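Local coordinates for Mlr7391 protein (Mesorhizobium loti, PDB 3HK4) that is of unknown function but, as a SnoaL-like protein of the NTF2-like fold, may act as a lyase related to the polyketide cyclases, at residues A[27-32]-A[95-100]; A[85-90]-A[99-104]. All blocks are in the same frame, centred on the assembly; numbering follows the deposited sequence.

Interaction 1. Residues A[27-32]-A[95-100]; sequences KDFTEL and DQFALR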
ATOM      1  N   LYS A  27      -1.487 -25.821   8.202  1.00 26.00           N
ATOM      2  CA  LYS A  27      -1.465 -26.666   7.024  1.00 28.90           C
ATOM      3  C   LYS A  27      -2.430 -26.172   5.974  1.00 27.52           C
ATOM      4  O   LYS A  27      -2.094 -26.087   4.798  1.00 28.76           O
ATOM      5  CB  LYS A  27      -1.795 -28.089   7.415  1.00 30.65           C
ATOM      6  CG  LYS A  27      -1.825 -29.090   6.264  1.00 37.18           C
ATOM      7  CD  LYS A  27      -2.362 -30.458   6.736  1.00 37.66           C
ATOM      8  CE  LYS A  27      -2.294 -31.536   5.615  1.00 48.37           C
ATOM      9  NZ  LYS A  27      -3.128 -31.261   4.411  1.00 51.51           N
ATOM     10  N   ASP A  28      -3.619 -25.793   6.374  1.00 32.28           N
ATOM     11  CA  ASP A  28      -4.599 -25.325   5.385  1.00 30.58           C
ATOM     12  C   ASP A  28      -4.091 -24.033   4.737  1.00 31.07           C
ATOM     13  O   ASP A  28      -4.043 -23.922   3.524  1.00 31.84           O
ATOM     14  CB  ASP A  28      -5.948 -25.127   6.062  1.00 32.14           C
ATOM     15  CG  ASP A  28      -7.052 -24.802   5.105  1.00 32.00           C
ATOM     16  OD1 ASP A  28      -7.043 -25.312   3.977  1.00 27.96           O
ATOM     17  OD2 ASP A  28      -7.954 -24.033   5.499  1.00 30.22           O
ATOM     18  N   PHE A  29      -3.726 -23.063   5.560  1.00 28.97           N
ATOM     19  CA  PHE A  29      -3.229 -21.748   5.099  1.00 26.90           C
ATOM     20  C   PHE A  29      -2.057 -21.914   4.153  1.00 30.36           C
ATOM     21  O   PHE A  29      -2.015 -21.290   3.107  1.00 30.23           O
ATOM     22  CB  PHE A  29      -2.855 -20.934   6.342  1.00 29.37           C
ATOM     23  CG  PHE A  29      -2.368 -19.553   6.072  1.00 30.27           C
ATOM     24  CD1 PHE A  29      -3.232 -18.520   5.979  1.00 27.26           C
ATOM     25  CD2 PHE A  29      -1.012 -19.289   6.003  1.00 30.67           C
ATOM     26  CE1 PHE A  29      -2.745 -17.216   5.751  1.00 32.21           C
ATOM     27  CE2 PHE A  29      -0.529 -18.013   5.768  1.00 33.79           C
ATOM     28  CZ  PHE A  29      -1.417 -16.980   5.662  1.00 31.63           C
ATOM     29  N   THR A  30      -1.133 -22.797   4.503  1.00 30.85           N
ATOM     30  CA  THR A  30       0.061 -23.043   3.665  1.00 31.15           C
ATOM     31  C   THR A  30      -0.326 -23.635   2.326  1.00 29.89           C
ATOM     32  O   THR A  30       0.185 -23.219   1.295  1.00 30.44           O
ATOM     33  CB  THR A  30       1.072 -23.947   4.399  1.00 30.23           C
ATOM     34  OG1 THR A  30       1.401 -23.301   5.632  1.00 29.09           O
ATOM     35  CG2 THR A  30       2.350 -24.170   3.542  1.00 31.72           C
ATOM     36  N   GLU A  31      -1.222 -24.604   2.338  1.00 29.16           N
ATOM     37  CA  GLU A  31      -1.653 -25.233   1.107  1.00 31.70           C
ATOM     38  C   GLU A  31      -2.334 -24.213   0.206  1.00 29.74           C
ATOM     39  O   GLU A  31      -2.141 -24.197  -1.000  1.00 28.17           O
ATOM     40  CB  GLU A  31      -2.572 -26.427   1.415  1.00 33.16           C
ATOM     41  CG  GLU A  31      -1.815 -27.630   1.996  1.00 36.96           C
ATOM     42  CD  GLU A  31      -2.730 -28.791   2.450  1.00 40.19           C
ATOM     43  OE1 GLU A  31      -3.970 -28.738   2.242  1.00 46.50           O
ATOM     44  OE2 GLU A  31      -2.193 -29.764   3.036  1.00 51.29           O
ATOM     45  N   LEU A  32      -3.176 -23.370   0.796  1.00 28.09           N
ATOM     46  CA  LEU A  32      -3.810 -22.332   0.041  1.00 28.06           C
ATOM     47  C   LEU A  32      -2.794 -21.380  -0.585  1.00 28.75           C
ATOM     48  O   LEU A  32      -2.891 -21.039  -1.796  1.00 29.09           O
ATOM     49  CB  LEU A  32      -4.852 -21.591   0.935  1.00 23.98           C
ATOM     50  CG  LEU A  32      -6.128 -22.328   1.250  1.00 26.87           C
ATOM     51  CD1 LEU A  32      -6.930 -21.585   2.393  1.00 23.06           C
ATOM     52  CD2 LEU A  32      -6.984 -22.461   0.028  1.00 33.45           C
ATOM     53  N   ASP A  95       1.555 -20.918  19.581  1.00 37.19           N
ATOM     54  CA  ASP A  95       0.476 -20.190  18.872  1.00 37.25           C
ATOM     55  C   ASP A  95       0.927 -19.594  17.542  1.00 34.22           C
ATOM     56  O   ASP A  95       0.230 -18.734  16.990  1.00 34.88           O
ATOM     57  CB  ASP A  95      -0.108 -19.044  19.776  1.00 40.61           C
ATOM     58  CG  ASP A  95       0.952 -17.929  20.173  1.00 45.89           C
ATOM     59  OD1 ASP A  95       2.153 -18.152  20.059  1.00 46.99           O
ATOM     60  OD2 ASP A  95       0.583 -16.835  20.683  1.00 51.06           O
ATOM     61  N   GLN A  96       2.088 -20.019  17.039  1.00 32.42           N
ATOM     62  CA  GLN A  96       2.607 -19.464  15.820  1.00 30.80           C
ATOM     63  C   GLN A  96       3.149 -20.476  14.847  1.00 29.81           C
ATOM     64  O   GLN A  96       3.525 -21.574  15.207  1.00 29.03           O
ATOM     65  CB  GLN A  96       3.749 -18.505  16.140  1.00 28.46           C
ATOM     66  CG  GLN A  96       3.428 -17.326  17.057  1.00 29.37           C
ATOM     67  CD  GLN A  96       4.673 -16.480  17.263  1.00 34.94           C
ATOM     68  OE1 GLN A  96       5.797 -17.001  17.373  1.00 39.08           O
ATOM     69  NE2 GLN A  96       4.492 -15.203  17.306  1.00 34.71           N
ATOM     70  N   PHE A  97       3.176 -20.061  13.596  1.00 30.73           N
ATOM     71  CA  PHE A  97       3.830 -20.816  12.541  1.00 27.67           C
ATOM     72  C   PHE A  97       4.583 -19.876  11.598  1.00 29.67           C
ATOM     73  O   PHE A  97       4.288 -18.706  11.499  1.00 31.91           O
ATOM     74  CB  PHE A  97       2.887 -21.721  11.788  1.00 24.06           C
ATOM     75  CG  PHE A  97       1.886 -21.013  10.917  1.00 29.38           C
ATOM     76  CD1 PHE A  97       0.676 -20.630  11.438  1.00 24.19           C
ATOM     77  CD2 PHE A  97       2.130 -20.779   9.581  1.00 25.87           C
ATOM     78  CE1 PHE A  97      -0.268 -20.001  10.644  1.00 32.37           C
ATOM     79  CE2 PHE A  97       1.203 -20.176   8.788  1.00 30.58           C
ATOM     80  CZ  PHE A  97      -0.023 -19.782   9.340  1.00 27.86           C
ATOM     81  N   ALA A  98       5.627 -20.438  10.999  1.00 27.11           N
ATOM     82  CA  ALA A  98       6.510 -19.771  10.095  1.00 25.81           C
ATOM     83  C   ALA A  98       6.514 -20.463   8.768  1.00 27.99           C
ATOM     84  O   ALA A  98       6.374 -21.712   8.696  1.00 26.75           O
ATOM     85  CB  ALA A  98       8.001 -19.784  10.685  1.00 22.38           C
ATOM     86  N   LEU A  99       6.699 -19.667   7.727  1.00 29.75           N
ATOM     87  CA  LEU A  99       6.838 -20.133   6.361  1.00 30.51           C
ATOM     88  C   LEU A  99       8.050 -19.461   5.751  1.00 30.48           C
ATOM     89  O   LEU A  99       8.419 -18.358   6.111  1.00 28.83           O
ATOM     90  CB  LEU A  99       5.614 -19.768   5.512  1.00 30.78           C
ATOM     91  CG  LEU A  99       4.289 -20.398   5.904  1.00 35.47           C
ATOM     92  CD1 LEU A  99       3.107 -19.780   5.121  1.00 25.63           C
ATOM     93  CD2 LEU A  99       4.407 -21.883   5.660  1.00 30.53           C
ATOM     94  N   ARG A 100       8.681 -20.134   4.827  1.00 33.27           N
ATOM     95  CA  ARG A 100       9.820 -19.561   4.127  1.00 34.51           C
ATOM     96  C   ARG A 100       9.403 -19.452   2.653  1.00 34.69           C
ATOM     97  O   ARG A 100       8.936 -20.416   2.069  1.00 32.15           O
ATOM     98  CB  ARG A 100      11.063 -20.415   4.340  1.00 38.14           C
ATOM     99  CG  ARG A 100      12.389 -19.774   3.804  1.00 43.51           C
ATOM    100  CD  ARG A 100      12.621 -20.150   2.373  1.00 56.12           C
ATOM    101  NE  ARG A 100      13.945 -19.796   1.907  1.00 59.35           N
ATOM    102  CZ  ARG A 100      15.065 -20.454   2.221  1.00 71.78           C
ATOM    103  NH1 ARG A 100      15.065 -21.510   3.042  1.00 73.64           N
ATOM    104  NH2 ARG A 100      16.214 -20.033   1.708  1.00 69.24           N
TER
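Phe29 and Thr30 of helix 22-34 meet Phe97 and Leu99 of strand 96-107 in a buried, apolar helix-on-sheet contact, with no hydrogen bond between the two segments. The helix and strand segments run nearly parallel, 22° apart, and 10.4 Å separates their axes at closest approach, a gap bridged by side chains from both segments.

The two phenylalanines reach each other from opposite sides of that gap. Phe29 CG lies anti to the backbone N (chi1 -178°), which carries its ring off the helix toward the strand. There Phe29 CD2 comes to 3.5 Å from Phe97 CZ, approaching at the edge of the Phe97 ring. The ring planes are inclined at 68° with centroids 5.5 Å apart, an oblique pair. Tyr122 of the adjacent strand 114-125 completes the aromatic group, stacking on Phe97 and meeting Phe29 edge-to-face.

Leu99 inserts its two methyl branches beside the helix. Its CD1 sits at the edge of the Phe29 ring, 4.1 Å from Phe29 CE2. The other branch, Leu99 CD2, lies closer to Thr30, 3.3 Å from Thr30 OG1 and 3.7 Å from Thr30 CG2, the side chains overlapping as they extend from opposing backbones.

Thr30 OG1, turned beside the backbone N, is hydrogen-bonded to the carbonyl O of Ala26 one helical turn earlier. Its hydroxyl is thereby satisfied within its own helix, and the threonine can face a leucine in the core. Across the interface the helix is held to the sheet by van der Waals and aromatic contact.

Interaction 2. Residues A[85-90]-A[99-104]; sequences GSVEGP and LRFKFD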
ATOM      1  N   GLY A  85       8.539 -19.646  -7.871  1.00 55.13           N
ATOM      2  CA  GLY A  85       9.035 -19.809  -6.499  1.00 54.17           C
ATOM      3  C   GLY A  85       8.349 -20.894  -5.671  1.00 53.07           C
ATOM      4  O   GLY A  85       7.553 -21.699  -6.194  1.00 47.98           O
ATOM      5  N   SER A  86       8.651 -20.903  -4.364  1.00 48.38           N
ATOM      6  CA  SER A  86       8.135 -21.924  -3.467  1.00 47.27           C
ATOM      7  C   SER A  86       7.796 -21.423  -2.068  1.00 43.65           C
ATOM      8  O   SER A  86       8.258 -20.387  -1.650  1.00 41.55           O
ATOM      9  CB  SER A  86       9.164 -23.057  -3.365  1.00 47.47           C
ATOM     10  OG  SER A  86      10.368 -22.650  -2.723  1.00 51.00           O
ATOM     11  N   VAL A  87       6.968 -22.182  -1.367  1.00 43.36           N
ATOM     12  CA  VAL A  87       6.609 -21.899   0.003  1.00 40.89           C
ATOM     13  C   VAL A  87       7.023 -23.124   0.767  1.00 42.29           C
ATOM     14  O   VAL A  87       6.650 -24.220   0.376  1.00 43.53           O
ATOM     15  CB  VAL A  87       5.111 -21.738   0.162  1.00 41.95           C
ATOM     16  CG1 VAL A  87       4.754 -21.392   1.629  1.00 37.24           C
ATOM     17  CG2 VAL A  87       4.607 -20.693  -0.767  1.00 40.47           C
ATOM     18  N   GLU A  88       7.838 -22.952   1.808  1.00 39.90           N
ATOM     19  CA  GLU A  88       8.283 -24.047   2.635  1.00 41.36           C
ATOM     20  C   GLU A  88       7.695 -23.883   4.014  1.00 38.28           C
ATOM     21  O   GLU A  88       7.706 -22.791   4.585  1.00 31.89           O
ATOM     22  CB  GLU A  88       9.807 -24.068   2.781  1.00 43.87           C
ATOM     23  CG  GLU A  88      10.583 -24.664   1.607  1.00 53.12           C
ATOM     24  CD  GLU A  88      12.079 -24.461   1.743  1.00 51.21           C
ATOM     25  OE1 GLU A  88      12.550 -23.976   2.811  1.00 68.40           O
ATOM     26  OE2 GLU A  88      12.784 -24.781   0.773  1.00 72.56           O
ATOM     27  N   GLY A  89       7.222 -24.987   4.572  1.00 39.14           N
ATOM     28  CA  GLY A  89       6.646 -25.002   5.892  1.00 37.50           C
ATOM     29  C   GLY A  89       5.334 -25.745   5.807  1.00 35.34           C
ATOM     30  O   GLY A  89       5.059 -26.401   4.816  1.00 31.25           O
ATOM     31  N   PRO A  90       4.485 -25.578   6.797  1.00 32.24           N
ATOM     32  CA  PRO A  90       4.646 -24.675   7.961  1.00 35.01           C
ATOM     33  C   PRO A  90       5.562 -25.238   9.021  1.00 32.12           C
ATOM     34  O   PRO A  90       5.624 -26.432   9.176  1.00 28.28           O
ATOM     35  CB  PRO A  90       3.245 -24.613   8.552  1.00 32.63           C
ATOM     36  CG  PRO A  90       2.595 -25.958   8.165  1.00 33.52           C
ATOM     37  CD  PRO A  90       3.222 -26.348   6.839  1.00 34.43           C
ATOM     38  N   LEU A  99       6.699 -19.667   7.727  1.00 29.75           N
ATOM     39  CA  LEU A  99       6.838 -20.133   6.361  1.00 30.51           C
ATOM     40  C   LEU A  99       8.050 -19.461   5.751  1.00 30.48           C
ATOM     41  O   LEU A  99       8.419 -18.358   6.111  1.00 28.83           O
ATOM     42  CB  LEU A  99       5.614 -19.768   5.512  1.00 30.78           C
ATOM     43  CG  LEU A  99       4.289 -20.398   5.904  1.00 35.47           C
ATOM     44  CD1 LEU A  99       3.107 -19.780   5.121  1.00 25.63           C
ATOM     45  CD2 LEU A  99       4.407 -21.883   5.660  1.00 30.53           C
ATOM     46  N   ARG A 100       8.681 -20.134   4.827  1.00 33.27           N
ATOM     47  CA  ARG A 100       9.820 -19.561   4.127  1.00 34.51           C
ATOM     48  C   ARG A 100       9.403 -19.452   2.653  1.00 34.69           C
ATOM     49  O   ARG A 100       8.936 -20.416   2.069  1.00 32.15           O
ATOM     50  CB  ARG A 100      11.063 -20.415   4.340  1.00 38.14           C
ATOM     51  CG  ARG A 100      12.389 -19.774   3.804  1.00 43.51           C
ATOM     52  CD  ARG A 100      12.621 -20.150   2.373  1.00 56.12           C
ATOM     53  NE  ARG A 100      13.945 -19.796   1.907  1.00 59.35           N
ATOM     54  CZ  ARG A 100      15.065 -20.454   2.221  1.00 71.78           C
ATOM     55  NH1 ARG A 100      15.065 -21.510   3.042  1.00 73.64           N
ATOM     56  NH2 ARG A 100      16.214 -20.033   1.708  1.00 69.24           N
ATOM     57  N   PHE A 101       9.539 -18.244   2.113  1.00 32.22           N
ATOM     58  CA  PHE A 101       9.132 -17.879   0.767  1.00 31.50           C
ATOM     59  C   PHE A 101      10.382 -17.572   0.002  1.00 34.97           C
ATOM     60  O   PHE A 101      11.187 -16.799   0.483  1.00 34.51           O
ATOM     61  CB  PHE A 101       8.305 -16.624   0.803  1.00 32.89           C
ATOM     62  CG  PHE A 101       7.049 -16.737   1.626  1.00 29.82           C
ATOM     63  CD1 PHE A 101       5.913 -17.311   1.089  1.00 38.57           C
ATOM     64  CD2 PHE A 101       6.990 -16.223   2.899  1.00 38.75           C
ATOM     65  CE1 PHE A 101       4.743 -17.393   1.807  1.00 39.31           C
ATOM     66  CE2 PHE A 101       5.849 -16.306   3.647  1.00 32.67           C
ATOM     67  CZ  PHE A 101       4.698 -16.879   3.105  1.00 33.75           C
ATOM     68  N   LYS A 102      10.556 -18.217  -1.144  1.00 36.74           N
ATOM     69  CA  LYS A 102      11.680 -17.957  -2.074  1.00 41.25           C
ATOM     70  C   LYS A 102      11.048 -17.875  -3.467  1.00 40.81           C
ATOM     71  O   LYS A 102      10.516 -18.862  -3.982  1.00 40.30           O
ATOM     72  CB  LYS A 102      12.794 -19.017  -2.006  1.00 39.48           C
ATOM     73  CG  LYS A 102      14.123 -18.490  -2.583  1.00 46.80           C
ATOM     74  CD  LYS A 102      15.202 -19.560  -2.834  1.00 51.32           C
ATOM     75  CE  LYS A 102      15.951 -19.998  -1.575  1.00 59.48           C
ATOM     76  NZ  LYS A 102      17.111 -20.935  -1.927  1.00 62.71           N
ATOM     77  N   PHE A 103      11.048 -16.689  -4.050  1.00 41.96           N
ATOM     78  CA  PHE A 103      10.434 -16.463  -5.365  1.00 44.07           C
ATOM     79  C   PHE A 103      11.129 -15.364  -6.149  1.00 43.59           C
ATOM     80  O   PHE A 103      11.673 -14.427  -5.564  1.00 41.99           O
ATOM     81  CB  PHE A 103       8.955 -16.092  -5.199  1.00 46.01           C
ATOM     82  CG  PHE A 103       8.725 -14.882  -4.325  1.00 54.98           C
ATOM     83  CD1 PHE A 103       8.625 -15.007  -2.928  1.00 63.23           C
ATOM     84  CD2 PHE A 103       8.606 -13.610  -4.879  1.00 56.98           C
ATOM     85  CE1 PHE A 103       8.405 -13.868  -2.098  1.00 52.35           C
ATOM     86  CE2 PHE A 103       8.393 -12.473  -4.056  1.00 56.28           C
ATOM     87  CZ  PHE A 103       8.280 -12.610  -2.668  1.00 55.01           C
ATOM     88  N   ASP A 104      11.131 -15.504  -7.476  1.00 41.86           N
ATOM     89  CA  ASP A 104      11.638 -14.465  -8.354  1.00 40.30           C
ATOM     90  C   ASP A 104      10.467 -13.563  -8.643  1.00 36.56           C
ATOM     91  O   ASP A 104       9.348 -14.024  -8.810  1.00 36.85           O
ATOM     92  CB  ASP A 104      12.244 -15.002  -9.671  1.00 37.55           C
ATOM     93  CG  ASP A 104      13.640 -15.611  -9.481  1.00 47.64           C
ATOM     94  OD1 ASP A 104      14.152 -15.702  -8.347  1.00 44.16           O
ATOM     95  OD2 ASP A 104      14.242 -16.007 -10.488  1.00 46.71           O
TER
HETATM   96  O   HOH W   1      11.043 -21.550  -0.138  1.00 46.82           O
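Ser86 pairs with Lys102 and Glu88 with Arg100 through four backbone hydrogen bonds between antiparallel strands. Glu88 N to Arg100 O and Arg100 N to Glu88 O are both 2.8 Å. At the other pair Ser86 N to Lys102 O is also 2.8 Å, whereas Lys102 N to Ser86 O stretches to 3.2 Å. Val87 and Phe101 form the non-hydrogen-bonded pair between them.

Polar side chains share one face of the sheet. Glu88 and Arg100 extend in the same direction from neighbouring strands, but their salt bridge is long and weak, Glu88 OE1 to Arg100 NH1 being 3.5 Å with the carboxylate and guanidinium planes 75° apart. Arg100 NE has a second acidic partner, Asp117 on strand 114-125. A water links Ser86 OG to Arg100 O.

Apolar groups occupy the other face. Val87 CG1 packs 4.0 Å from Phe101 CE1 and 4.1 Å from Leu99 CD2. Leu99 CD2 also lies 3.6 Å from CA of Pro90, which follows a cis peptide bond.

This two-faced pairing belongs to the long beta hairpin of strands 80-93 and 96-107, part of the curved sheet of the NTF2-like fold.

In the fold
Both contacts use strand 96-107 and share Leu99 and Arg100; the Leu99 side chain lies against helix 22-34 in interaction 1 and against Val87 and Pro90 in interaction 2. Interaction 1 is core, joining helix to sheet with side chains alone. Interaction 2 lies largely at the surface and joins neighbouring strands mainly through their backbones, adding a charged pair and a water on its polar face. The two meet directly: Thr30 OG1 is 3.7 Å from Pro90 CB, and Phe97 also packs on Pro90. The helix thus rests on both strands of the hairpin, so the apolar face of 85-90 with 99-104 continues into the core formed by 27-32 with 95-100.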